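Long-range contacts in elastinolytic metalloprotease (Pseudoalteromonas sp. CF6-2, PDB 6IK4), which probably acts as a zinc-dependent endopeptidase of the M23 family, this chain being the C-terminal part of the longer protein that carries the peptidase domain: residues 6-11 and 169-173; 29-33 and 129-133; 49-53 and 73-77; 59-65 and 77-83. The contacts are given in a common frame with arbitrary orientation. Where two conformers were deposited one is given. Residues are numbered along the deposited sequence.

All four contacts reach the same curled antiparallel sheet of the M23 peptidase fold. Interaction 1 joins the chain's two ends, so the other three fall between its segments; interaction 2 spans interactions 3 and 4, whose segments alternate along the chain. Interactions 3 and 4 have centres about 12 Å apart, use strand 73-81 and share Y77. Interaction 1 touches interaction 3, centres about 13 Å apart, where N6 N meets A52 O at 2.8 Å. Interaction 4 lies about 21 Å from interaction 1, centre to centre. Interactions 2 and 4 approach the zinc site from strands 32-36 and 73-81, placing the side chains of S32 and the predicted catalytic H79 about 5 Å from the metal.

Interaction 1 of 4, residues 6-11 and 169-173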
loop_
_atom_site.group_PDB
_atom_site.type_symbol
_atom_site.label_atom_id
_atom_site.label_comp_id
_atom_site.label_asym_id
_atom_site.label_seq_id
_atom_site.Cartn_x
_atom_site.Cartn_y
_atom_site.Cartn_z
ATOM N N ASN A 6 -5.699 1.155 8.209
ATOM C CA ASN A 6 -5.337 2.572 8.200
ATOM C C ASN A 6 -4.336 2.835 7.090
ATOM O O ASN A 6 -3.575 1.943 6.707
ATOM C CB ASN A 6 -4.718 3.021 9.525
ATOM C CG ASN A 6 -5.557 2.629 10.731
ATOM O OD1 ASN A 6 -6.738 2.952 10.810
ATOM N ND2 ASN A 6 -4.941 1.925 11.677
ATOM N N LEU A 7 -4.325 4.068 6.587
ATOM C CA LEU A 7 -3.264 4.462 5.668
ATOM C C LEU A 7 -1.913 4.279 6.351
ATOM O O LEU A 7 -1.781 4.570 7.546
ATOM C CB LEU A 7 -3.437 5.917 5.229
ATOM C CG LEU A 7 -4.710 6.158 4.418
ATOM C CD1 LEU A 7 -5.031 7.662 4.384
ATOM C CD2 LEU A 7 -4.558 5.610 3.003
ATOM N N PRO A 8 -0.885 3.809 5.623
ATOM C CA PRO A 8 0.375 3.422 6.277
ATOM C C PRO A 8 1.299 4.584 6.625
ATOM O O PRO A 8 2.521 4.494 6.449
ATOM C CB PRO A 8 1.009 2.480 5.247
ATOM C CG PRO A 8 0.504 2.996 3.918
ATOM C CD PRO A 8 -0.922 3.422 4.201
ATOM N N TRP A 9 0.727 5.668 7.148
ATOM C CA TRP A 9 1.495 6.792 7.666
ATOM C C TRP A 9 0.718 7.406 8.824
ATOM O O TRP A 9 -0.393 6.976 9.156
ATOM C CB TRP A 9 1.815 7.808 6.564
ATOM C CG TRP A 9 0.639 8.321 5.766
ATOM C CD1 TRP A 9 -0.145 9.402 6.055
ATOM C CD2 TRP A 9 0.165 7.804 4.516
ATOM N NE1 TRP A 9 -1.102 9.572 5.074
ATOM C CE2 TRP A 9 -0.929 8.603 4.118
ATOM C CE3 TRP A 9 0.541 6.723 3.706
ATOM C CZ2 TRP A 9 -1.644 8.360 2.937
ATOM C CZ3 TRP A 9 -0.164 6.493 2.520
ATOM C CH2 TRP A 9 -1.244 7.297 2.158
ATOM N N SER A 10 1.321 8.402 9.463
ATOM C CA SER A 10 0.819 8.881 10.741
ATOM C C SER A 10 -0.401 9.776 10.578
ATOM O O SER A 10 -0.580 10.455 9.562
ATOM C CB SER A 10 1.918 9.630 11.497
ATOM O OG SER A 10 2.936 8.721 11.875
ATOM N N GLN A 11 -1.238 9.771 11.607
ATOM C CA GLN A 11 -2.423 10.614 11.633
ATOM C C GLN A 11 -2.051 12.083 11.434
ATOM O O GLN A 11 -1.075 12.578 12.010
ATOM C CB GLN A 11 -3.152 10.412 12.967
ATOM C CG GLN A 11 -4.093 11.534 13.343
ATOM C CD GLN A 11 -5.430 11.408 12.662
ATOM O OE1 GLN A 11 -5.841 10.307 12.286
ATOM N NE2 GLN A 11 -6.118 12.534 12.487
ATOM N N ARG A 169 -2.923 13.667 -5.216
ATOM C CA ARG A 169 -3.257 14.819 -4.382
ATOM C C ARG A 169 -3.023 14.453 -2.903
ATOM O O ARG A 169 -3.138 13.330 -2.577
ATOM C CB ARG A 169 -4.692 15.268 -4.555
ATOM C CG ARG A 169 -5.089 15.480 -5.980
ATOM C CD ARG A 169 -5.940 16.700 -6.090
ATOM N NE ARG A 169 -7.348 16.408 -6.086
ATOM C CZ ARG A 169 -8.267 17.259 -6.555
ATOM N NH1 ARG A 169 -9.564 16.949 -6.548
ATOM N NH2 ARG A 169 -7.915 18.454 -7.017
ATOM N N PRO A 170 -2.706 15.417 -2.038
ATOM C CA PRO A 170 -2.450 15.093 -0.631
ATOM C C PRO A 170 -3.578 14.277 -0.025
ATOM O O PRO A 170 -4.735 14.710 0.027
ATOM C CB PRO A 170 -2.336 16.473 0.028
ATOM C CG PRO A 170 -1.865 17.366 -1.080
ATOM C CD PRO A 170 -2.543 16.859 -2.310
ATOM N N LEU A 171 -3.237 13.080 0.418
ATOM C CA LEU A 171 -4.179 12.158 1.047
ATOM C C LEU A 171 -3.871 12.130 2.541
ATOM O O LEU A 171 -2.927 11.460 2.970
ATOM C CB LEU A 171 -4.058 10.772 0.414
ATOM C CG LEU A 171 -5.016 9.689 0.939
ATOM C CD1 LEU A 171 -6.467 10.075 0.691
ATOM C CD2 LEU A 171 -4.683 8.341 0.290
ATOM N N TYR A 172 -4.668 12.860 3.329
ATOM C CA TYR A 172 -4.420 12.995 4.759
ATOM C C TYR A 172 -4.985 11.812 5.521
ATOM O O TYR A 172 -6.136 11.420 5.307
ATOM C CB TYR A 172 -5.058 14.273 5.307
ATOM C CG TYR A 172 -4.280 15.513 5.006
ATOM C CD1 TYR A 172 -4.480 16.211 3.820
ATOM C CD2 TYR A 172 -3.339 15.996 5.904
ATOM C CE1 TYR A 172 -3.762 17.356 3.540
ATOM C CE2 TYR A 172 -2.611 17.130 5.626
ATOM C CZ TYR A 172 -2.832 17.809 4.451
ATOM O OH TYR A 172 -2.105 18.943 4.184
ATOM N N ARG A 173 -4.200 11.279 6.444
ATOM C CA ARG A 173 -4.788 10.340 7.374
ATOM C C ARG A 173 -5.541 11.133 8.436
ATOM O O ARG A 173 -6.751 10.947 8.570
ATOM C CB ARG A 173 -3.751 9.436 8.007
ATOM C CG ARG A 173 -4.422 8.434 8.962
ATOM C CD ARG A 173 -3.434 7.462 9.551
ATOM N NE ARG A 173 -4.024 6.669 10.629
ATOM C CZ ARG A 173 -3.304 5.932 11.466
ATOM N NH1 ARG A 173 -1.986 5.919 11.339
ATOM N NH2 ARG A 173 -3.896 5.227 12.432
HETATM O O HOH W 1 -6.775 5.791 10.363
HETATM O O HOH W 2 -6.776 5.031 13.334
#
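R173, the last residue of the chain, lays its extended side chain along residues 6-11, and its guanidinium sits with one face over CB of N6. With the first three chi angles t, it reaches far enough for NH1 to donate to the carbonyl O of W9 at 2.9 Å. Water 1 bridges R173 NE and N6 OD1, at 2.9 Å from each; water 2 accepts from R173 NH2 at 3.0 Å and gives a weak bond to N6 OD1. Further back along strand 171-172, L171 CD2 packs on L7 CD2 at 3.9 Å and on W9 CZ2 at 4.0 Å, while W9 NE1 makes a weak hydrogen bond of 3.4 Å to L171 O. The indole also stacks on W15 and meets F35 edge-to-face. The contact ties the N-terminal loop to the C-terminal strand beside strand 14-17. An apolar patch gives way to a polar end, where the arginine's charge is met by one direct carbonyl, W9 O, and by waters bound to N6 OD1.

Interaction 2 of 4, residues 29-33 and 129-133; sequences PYSSL and QVSLH
Beside the zinc site, the start of strand 32-36 meets the loop that leaves strand 128-129. P29, preceded by a cis peptide, leads into Y30, the centre of an inverse gamma turn (phi/psi -88/89); S31 follows at -101/-9 before S32 and L33 extend. Q129 to S131 are extended (psi 143 to 157) and L132 turns (-81/-7). End to end, 29-33 and 129-132 run 69° apart and come closest at S31 and S131, CA to CA 4.4 Å. L132 N donates to Y30 O at 2.9 Å, and S31 OG (chi1 p) donates to Q129 OE1 (chi1 p, chi2 t) at 2.6 Å, an oxygen that also accepts from N23 N. S31 and S32 form a classic beta bulge opposite H21, a zinc ligand with D34 and H120; S32 OG hydrogen-bonds T122 OG1, and its side chain lies about 5 Å from the zinc. S131 OG (chi1 t) accepts from H133 N at 3.0 Å, an ST turn, and water 3 links it to Y30 N, 2.9 Å from each. P29 CB packs on S131 CB at 3.8 Å. L132 has chi1 m and chi2 t; its CD1 lies 3.5 Å from L33 CG, and L132 CG 3.4 Å from S31 O.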
loop_
_atom_site.group_PDB
_atom_site.type_symbol
_atom_site.label_atom_id
_atom_site.label_comp_id
_atom_site.label_asym_id
_atom_site.label_seq_id
_atom_site.Cartn_x
_atom_site.Cartn_y
_atom_site.Cartn_z
ATOM N N PRO A 29 -8.177 -8.462 -10.120
ATOM C CA PRO A 29 -8.949 -7.293 -9.669
ATOM C C PRO A 29 -8.033 -6.105 -9.378
ATOM O O PRO A 29 -6.821 -6.304 -9.386
ATOM C CB PRO A 29 -9.616 -7.795 -8.391
ATOM C CG PRO A 29 -8.637 -8.772 -7.833
ATOM C CD PRO A 29 -7.846 -9.357 -8.997
ATOM N N TYR A 30 -8.579 -4.909 -9.129
ATOM C CA TYR A 30 -7.739 -3.750 -8.797
ATOM C C TYR A 30 -7.526 -3.763 -7.291
ATOM O O TYR A 30 -8.275 -3.155 -6.523
ATOM C CB TYR A 30 -8.366 -2.449 -9.269
ATOM C CG TYR A 30 -8.645 -2.456 -10.757
ATOM C CD1 TYR A 30 -7.897 -3.254 -11.621
ATOM C CD2 TYR A 30 -9.672 -1.685 -11.290
ATOM C CE1 TYR A 30 -8.168 -3.274 -12.993
ATOM C CE2 TYR A 30 -9.947 -1.696 -12.646
ATOM C CZ TYR A 30 -9.195 -2.494 -13.490
ATOM O OH TYR A 30 -9.496 -2.497 -14.834
ATOM N N SER A 31 -6.469 -4.452 -6.885
ATOM C CA SER A 31 -6.177 -4.783 -5.495
ATOM C C SER A 31 -5.128 -3.888 -4.853
ATOM O O SER A 31 -4.896 -4.006 -3.644
ATOM C CB SER A 31 -5.660 -6.211 -5.424
ATOM O OG SER A 31 -4.421 -6.281 -6.104
ATOM N N SER A 32 -4.455 -3.044 -5.628
ATOM C CA SER A 32 -3.213 -2.433 -5.191
ATOM C C SER A 32 -3.220 -0.924 -5.422
ATOM O O SER A 32 -3.900 -0.416 -6.316
ATOM C CB SER A 32 -2.014 -3.054 -5.930
ATOM O OG SER A 32 -1.976 -4.467 -5.762
ATOM N N LEU A 33 -2.427 -0.225 -4.608
ATOM C CA LEU A 33 -2.190 1.210 -4.721
ATOM C C LEU A 33 -0.704 1.461 -4.555
ATOM O O LEU A 33 -0.041 0.772 -3.777
ATOM C CB LEU A 33 -2.965 1.996 -3.644
ATOM C CG LEU A 33 -4.489 1.929 -3.732
ATOM C CD1 LEU A 33 -5.111 2.291 -2.383
ATOM C CD2 LEU A 33 -5.004 2.869 -4.831
ATOM N N GLN A 129 -5.193 -11.906 -3.983
ATOM C CA GLN A 129 -5.498 -10.489 -4.071
ATOM C C GLN A 129 -6.994 -10.295 -4.305
ATOM O O GLN A 129 -7.659 -11.111 -4.953
ATOM C CB GLN A 129 -4.660 -9.819 -5.175
ATOM C CG GLN A 129 -5.062 -10.201 -6.568
ATOM C CD GLN A 129 -4.184 -9.538 -7.618
ATOM O OE1 GLN A 129 -3.980 -8.316 -7.605
ATOM N NE2 GLN A 129 -3.659 -10.344 -8.537
ATOM N N VAL A 130 -7.536 -9.217 -3.735
ATOM C CA VAL A 130 -8.955 -8.913 -3.831
ATOM C C VAL A 130 -9.120 -7.443 -4.189
ATOM O O VAL A 130 -8.240 -6.615 -3.940
ATOM C CB VAL A 130 -9.715 -9.239 -2.526
ATOM C CG1 VAL A 130 -9.747 -10.736 -2.291
ATOM C CG2 VAL A 130 -9.056 -8.540 -1.352
ATOM N N SER A 131 -10.271 -7.119 -4.769
ATOM C CA SER A 131 -10.500 -5.761 -5.246
ATOM C C SER A 131 -10.554 -4.789 -4.076
ATOM O O SER A 131 -11.067 -5.116 -3.002
ATOM C CB SER A 131 -11.800 -5.686 -6.042
ATOM O OG SER A 131 -12.126 -4.340 -6.349
ATOM N N LEU A 132 -10.006 -3.589 -4.287
ATOM C CA LEU A 132 -10.120 -2.514 -3.310
ATOM C C LEU A 132 -11.452 -1.790 -3.386
ATOM O O LEU A 132 -11.727 -0.945 -2.525
ATOM C CB LEU A 132 -8.991 -1.492 -3.496
ATOM C CG LEU A 132 -7.573 -1.942 -3.127
ATOM C CD1 LEU A 132 -6.574 -0.866 -3.572
ATOM C CD2 LEU A 132 -7.457 -2.204 -1.637
ATOM N N HIS A 133 -12.284 -2.093 -4.378
ATOM C CA HIS A 133 -13.489 -1.308 -4.586
ATOM C C HIS A 133 -14.443 -1.451 -3.408
ATOM O O HIS A 133 -14.736 -2.564 -2.960
ATOM C CB HIS A 133 -14.193 -1.723 -5.871
ATOM C CG HIS A 133 -15.292 -0.788 -6.259
ATOM N ND1 HIS A 133 -15.055 0.527 -6.591
ATOM C CD2 HIS A 133 -16.630 -0.967 -6.352
ATOM C CE1 HIS A 133 -16.200 1.120 -6.875
ATOM N NE2 HIS A 133 -17.170 0.234 -6.737
HETATM O O HOH W 3 -11.458 -4.539 -9.211
#

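Interaction 3 of 4, residues 49-53 and 73-77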
loop_
_atom_site.group_PDB
_atom_site.type_symbol
_atom_site.label_atom_id
_atom_site.label_comp_id
_atom_site.label_asym_id
_atom_site.label_seq_id
_atom_site.Cartn_x
_atom_site.Cartn_y
_atom_site.Cartn_z
ATOM N N VAL A 49 7.449 2.833 6.342
ATOM C CA VAL A 49 6.072 2.445 6.038
ATOM C C VAL A 49 5.500 1.757 7.271
ATOM O O VAL A 49 6.137 0.853 7.827
ATOM C CB VAL A 49 6.018 1.511 4.813
ATOM C CG1 VAL A 49 4.580 1.126 4.474
ATOM C CG2 VAL A 49 6.677 2.167 3.592
ATOM N N GLN A 50 4.308 2.178 7.702
ATOM C CA GLN A 50 3.662 1.621 8.887
ATOM C C GLN A 50 2.696 0.505 8.500
ATOM O O GLN A 50 2.037 0.570 7.461
ATOM C CB GLN A 50 2.885 2.701 9.651
ATOM C CG GLN A 50 3.758 3.835 10.185
ATOM C CD GLN A 50 2.946 4.982 10.743
ATOM O OE1 GLN A 50 1.756 4.835 11.044
ATOM N NE2 GLN A 50 3.586 6.138 10.884
ATOM N N ALA A 51 2.604 -0.517 9.355
ATOM C CA ALA A 51 1.594 -1.555 9.163
ATOM C C ALA A 51 0.195 -0.943 9.195
ATOM O O ALA A 51 -0.162 -0.229 10.142
ATOM C CB ALA A 51 1.719 -2.635 10.246
ATOM N N ALA A 52 -0.599 -1.235 8.154
ATOM C CA ALA A 52 -1.966 -0.729 8.042
ATOM C C ALA A 52 -2.905 -1.335 9.081
ATOM O O ALA A 52 -4.002 -0.802 9.285
ATOM C CB ALA A 52 -2.521 -1.012 6.638
ATOM N N HIS A 53 -2.488 -2.414 9.733
ATOM C CA HIS A 53 -3.277 -3.160 10.716
ATOM C C HIS A 53 -2.331 -4.156 11.383
ATOM O O HIS A 53 -1.174 -4.293 10.984
ATOM C CB HIS A 53 -4.437 -3.895 10.049
ATOM C CG HIS A 53 -3.982 -4.846 8.986
ATOM N ND1 HIS A 53 -3.536 -6.123 9.264
ATOM C CD2 HIS A 53 -3.832 -4.676 7.653
ATOM C CE1 HIS A 53 -3.157 -6.707 8.141
ATOM N NE2 HIS A 53 -3.325 -5.849 7.148
ATOM N N PHE A 73 -7.767 -11.493 6.076
ATOM C CA PHE A 73 -7.338 -10.378 5.241
ATOM C C PHE A 73 -5.883 -10.052 5.529
ATOM O O PHE A 73 -5.392 -10.249 6.640
ATOM C CB PHE A 73 -8.196 -9.138 5.499
ATOM C CG PHE A 73 -9.554 -9.230 4.895
ATOM C CD1 PHE A 73 -9.746 -8.937 3.549
ATOM C CD2 PHE A 73 -10.634 -9.658 5.653
ATOM C CE1 PHE A 73 -11.007 -9.044 2.970
ATOM C CE2 PHE A 73 -11.895 -9.763 5.080
ATOM C CZ PHE A 73 -12.075 -9.456 3.734
ATOM N N ALA A 74 -5.198 -9.512 4.522
ATOM C CA ALA A 74 -3.783 -9.236 4.659
ATOM C C ALA A 74 -3.443 -8.055 3.768
ATOM O O ALA A 74 -4.103 -7.813 2.752
ATOM C CB ALA A 74 -2.918 -10.448 4.271
ATOM N N THR A 75 -2.411 -7.324 4.154
ATOM C CA THR A 75 -1.859 -6.300 3.284
ATOM C C THR A 75 -0.426 -6.679 2.938
ATOM O O THR A 75 0.333 -7.142 3.795
ATOM C CB THR A 75 -1.930 -4.910 3.930
ATOM O OG1 THR A 75 -1.406 -4.950 5.269
ATOM C CG2 THR A 75 -3.386 -4.438 3.968
ATOM N N ASN A 76 -0.073 -6.488 1.674
ATOM C CA ASN A 76 1.253 -6.807 1.174
ATOM C C ASN A 76 1.941 -5.507 0.790
ATOM O O ASN A 76 1.289 -4.580 0.304
ATOM C CB ASN A 76 1.157 -7.754 -0.022
ATOM C CG ASN A 76 2.440 -8.518 -0.264
ATOM O OD1 ASN A 76 2.632 -9.605 0.278
ATOM N ND2 ASN A 76 3.336 -7.944 -1.073
ATOM N N TYR A 77 3.252 -5.436 1.047
ATOM C CA TYR A 77 4.059 -4.233 0.859
ATOM C C TYR A 77 5.261 -4.617 0.010
ATOM O O TYR A 77 6.126 -5.361 0.481
ATOM C CB TYR A 77 4.523 -3.656 2.207
ATOM C CG TYR A 77 3.384 -3.426 3.184
ATOM C CD1 TYR A 77 2.800 -4.496 3.877
ATOM C CD2 TYR A 77 2.881 -2.149 3.403
ATOM C CE1 TYR A 77 1.738 -4.290 4.756
ATOM C CE2 TYR A 77 1.827 -1.934 4.284
ATOM C CZ TYR A 77 1.249 -3.004 4.945
ATOM O OH TYR A 77 0.190 -2.789 5.816
#
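This buried contact, made largely by side chains of strand 73-81, joins two segments of one curled sheet that are not paired with each other: the end of strand 48-50 with the loop after it, and residues 73-77. They run nearly opposite, 175° apart, with CA atoms still 7.3 Å apart at A52 and T75 and 8.7 Å at V49 and Y77, so side chains fill the gap. Y77 (chi1 m) spans it and accepts from A52 N at its OH, 2.9 Å away. The same hydroxyl lies 2.7 Å from T75 OG1, a hydrogen bond in which either could be the donor. H53 leaves its backbone sideways, but chi1 p brings its ring close to the strand, and NE2 makes a weak hydrogen bond of 2.8 Å to T75 OG1. Strand 96-100 pairs with both strand 48-50 and strand 73-81, placing L97 against A51 and Y77 in this antiparallel M23 sheet. F121 closes another side, touching A52, T75 and Y77 from strand 119-125, which also carries the zinc ligand H120. V49 CG1 meets Y77 CD2 at 3.8 Å, and A52 CB comes within 3.3 Å of Y77 OH.

Interaction 4 of 4, residues 59-65 and 77-83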
loop_
_atom_site.group_PDB
_atom_site.type_symbol
_atom_site.label_atom_id
_atom_site.label_comp_id
_atom_site.label_asym_id
_atom_site.label_seq_id
_atom_site.Cartn_x
_atom_site.Cartn_y
_atom_site.Cartn_z
ATOM N N ARG A 59 7.672 -12.763 5.395
ATOM C CA ARG A 59 8.730 -12.043 4.684
ATOM C C ARG A 59 9.138 -12.876 3.479
ATOM O O ARG A 59 9.754 -13.934 3.630
ATOM C CB ARG A 59 9.936 -11.767 5.586
ATOM C CG ARG A 59 11.124 -11.103 4.856
ATOM C CD ARG A 59 12.387 -11.086 5.720
ATOM N NE ARG A 59 13.572 -10.618 4.992
ATOM C CZ ARG A 59 14.265 -11.348 4.118
ATOM N NH1 ARG A 59 13.896 -12.590 3.841
ATOM N NH2 ARG A 59 15.331 -10.835 3.513
ATOM N N PHE A 60 8.794 -12.399 2.280
ATOM C CA PHE A 60 9.070 -13.186 1.083
ATOM C C PHE A 60 10.487 -12.974 0.576
ATOM O O PHE A 60 11.062 -13.875 -0.041
ATOM C CB PHE A 60 8.060 -12.855 -0.015
ATOM C CG PHE A 60 6.651 -13.272 0.312
ATOM C CD1 PHE A 60 6.274 -14.599 0.224
ATOM C CD2 PHE A 60 5.701 -12.336 0.704
ATOM C CE1 PHE A 60 4.980 -14.997 0.527
ATOM C CE2 PHE A 60 4.402 -12.727 1.003
ATOM C CZ PHE A 60 4.044 -14.064 0.912
ATOM N N SER A 61 11.062 -11.809 0.835
ATOM C CA SER A 61 12.365 -11.419 0.309
ATOM C C SER A 61 12.754 -10.147 1.039
ATOM O O SER A 61 12.009 -9.656 1.890
ATOM C CB SER A 61 12.316 -11.199 -1.198
ATOM O OG SER A 61 11.540 -10.042 -1.485
ATOM N N SER A 62 13.916 -9.596 0.691
ATOM C CA SER A 62 14.313 -8.355 1.343
ATOM C C SER A 62 13.463 -7.159 0.917
ATOM O O SER A 62 13.599 -6.088 1.515
ATOM C CB SER A 62 15.789 -8.062 1.062
ATOM O OG SER A 62 15.954 -7.604 -0.270
ATOM N N CYS A 63 12.610 -7.297 -0.101
ATOM C CA CYS A 63 11.837 -6.160 -0.597
ATOM C C CYS A 63 10.331 -6.426 -0.587
ATOM O O CYS A 63 9.574 -5.699 -1.238
ATOM C CB CYS A 63 12.303 -5.763 -2.005
ATOM S SG CYS A 63 11.956 -6.951 -3.327
ATOM N N ASN A 64 9.872 -7.426 0.168
ATOM C CA ASN A 64 8.498 -7.903 0.018
ATOM C C ASN A 64 8.046 -8.534 1.327
ATOM O O ASN A 64 8.563 -9.583 1.731
ATOM C CB ASN A 64 8.413 -8.893 -1.141
ATOM C CG ASN A 64 6.995 -9.341 -1.432
ATOM O OD1 ASN A 64 6.029 -8.752 -0.945
ATOM N ND2 ASN A 64 6.861 -10.367 -2.264
ATOM N N ILE A 65 7.082 -7.900 1.995
ATOM C CA ILE A 65 6.637 -8.339 3.313
ATOM C C ILE A 65 5.118 -8.221 3.383
ATOM O O ILE A 65 4.512 -7.387 2.703
ATOM C CB ILE A 65 7.318 -7.518 4.432
ATOM C CG1 ILE A 65 7.161 -8.193 5.795
ATOM C CG2 ILE A 65 6.768 -6.087 4.471
ATOM C CD1 ILE A 65 7.917 -7.487 6.896
ATOM N N TYR A 77 3.252 -5.436 1.047
ATOM C CA TYR A 77 4.059 -4.233 0.859
ATOM C C TYR A 77 5.261 -4.617 0.010
ATOM O O TYR A 77 6.126 -5.361 0.481
ATOM C CB TYR A 77 4.523 -3.656 2.207
ATOM C CG TYR A 77 3.384 -3.426 3.184
ATOM C CD1 TYR A 77 2.800 -4.496 3.877
ATOM C CD2 TYR A 77 2.881 -2.149 3.403
ATOM C CE1 TYR A 77 1.738 -4.290 4.756
ATOM C CE2 TYR A 77 1.827 -1.934 4.284
ATOM C CZ TYR A 77 1.249 -3.004 4.945
ATOM O OH TYR A 77 0.190 -2.789 5.816
ATOM N N TYR A 78 5.345 -4.080 -1.208
ATOM C CA TYR A 78 6.403 -4.432 -2.145
ATOM C C TYR A 78 7.195 -3.177 -2.528
ATOM O O TYR A 78 6.728 -2.047 -2.350
ATOM C CB TYR A 78 5.823 -5.141 -3.395
ATOM C CG TYR A 78 6.892 -5.680 -4.324
ATOM C CD1 TYR A 78 7.751 -6.693 -3.911
ATOM C CD2 TYR A 78 7.069 -5.154 -5.598
ATOM C CE1 TYR A 78 8.755 -7.182 -4.754
ATOM C CE2 TYR A 78 8.065 -5.638 -6.444
ATOM C CZ TYR A 78 8.905 -6.647 -6.011
ATOM O OH TYR A 78 9.903 -7.126 -6.854
ATOM N N HIS A 79 8.428 -3.402 -3.014
ATOM C CA HIS A 79 9.446 -2.358 -3.244
ATOM C C HIS A 79 10.053 -1.849 -1.933
ATOM O O HIS A 79 10.358 -0.663 -1.811
ATOM C CB HIS A 79 8.913 -1.164 -4.050
ATOM C CG HIS A 79 8.258 -1.522 -5.345
ATOM N ND1 HIS A 79 8.865 -2.308 -6.301
ATOM C CD2 HIS A 79 7.061 -1.151 -5.862
ATOM C CE1 HIS A 79 8.060 -2.421 -7.345
ATOM N NE2 HIS A 79 6.958 -1.732 -7.103
ATOM N N MET A 80 10.267 -2.743 -0.966
ATOM C CA MET A 80 10.683 -2.362 0.377
ATOM C C MET A 80 12.192 -2.509 0.567
ATOM O O MET A 80 12.889 -3.170 -0.209
ATOM C CB MET A 80 9.959 -3.222 1.430
ATOM C CG MET A 80 8.433 -3.122 1.400
ATOM S SD MET A 80 7.910 -1.461 1.864
ATOM C CE MET A 80 8.350 -1.390 3.597
ATOM N N SER A 81 12.680 -1.905 1.653
ATOM C CA SER A 81 14.048 -2.100 2.119
ATOM C C SER A 81 14.062 -2.007 3.640
ATOM O O SER A 81 13.072 -1.620 4.271
ATOM C CB SER A 81 15.002 -1.071 1.501
ATOM O OG SER A 81 14.798 0.213 2.071
ATOM N N ASN A 82 15.198 -2.378 4.230
ATOM C CA ASN A 82 15.393 -2.275 5.681
ATOM C C ASN A 82 14.257 -2.938 6.452
ATOM O O ASN A 82 13.748 -2.386 7.432
ATOM C CB ASN A 82 15.527 -0.819 6.128
ATOM C CG ASN A 82 16.629 -0.082 5.398
ATOM O OD1 ASN A 82 16.382 0.614 4.410
ATOM N ND2 ASN A 82 17.856 -0.234 5.882
ATOM N N LEU A 83 13.843 -4.119 6.000
ATOM C CA LEU A 83 12.719 -4.799 6.638
ATOM C C LEU A 83 13.075 -5.171 8.072
ATOM O O LEU A 83 14.205 -5.560 8.362
ATOM C CB LEU A 83 12.328 -6.044 5.839
ATOM C CG LEU A 83 11.637 -5.815 4.486
ATOM C CD1 LEU A 83 11.251 -7.143 3.854
ATOM C CD2 LEU A 83 10.410 -4.891 4.632
HETATM O O HOH W 4 14.981 -5.690 3.740
#
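L83 (chi1 m, chi2 t) packs against the type I turn of residues 61-64: its CD1 reaches S61 O at 3.3 Å and R59 CG at 4.1 Å, and its CD2 packs on I65 CG2 at 3.8 Å. I65, with both chi angles t, also sets CG2 against CB of Y77 (chi1 m) at 4.0 Å, on the sheet face opposite N64 and Y78. On that other face N64 and Y78, both chi1 t, meet, with N64 CB 3.6 Å from CD1 at the edge of the Y78 ring. C63 takes chi1 p, bringing SG to 3.5 Å from Y78 CE1 in an oblique sulfur-aromatic contact while the disulfide ties it to C109. I65 and Y77 form an antiparallel hydrogen-bonded pair (I65 N to Y77 O 3.1 Å, Y77 N to I65 O 2.9 Å), and N64 faces Y78 as a non-hydrogen-bonded pair. H79 breaks the strand with positive phi (74°); its CA-to-CB bond points away from residues 59-65, its ring lies beside H118 and the zinc ligand H120, and ND1 hydrogen-bonds A107 O. Beyond it M80 N donates to C63 O at 3.0 Å. Backbone hydrogen bonds thus flank H79, the predicted proton donor or acceptor, at Y77 and M80.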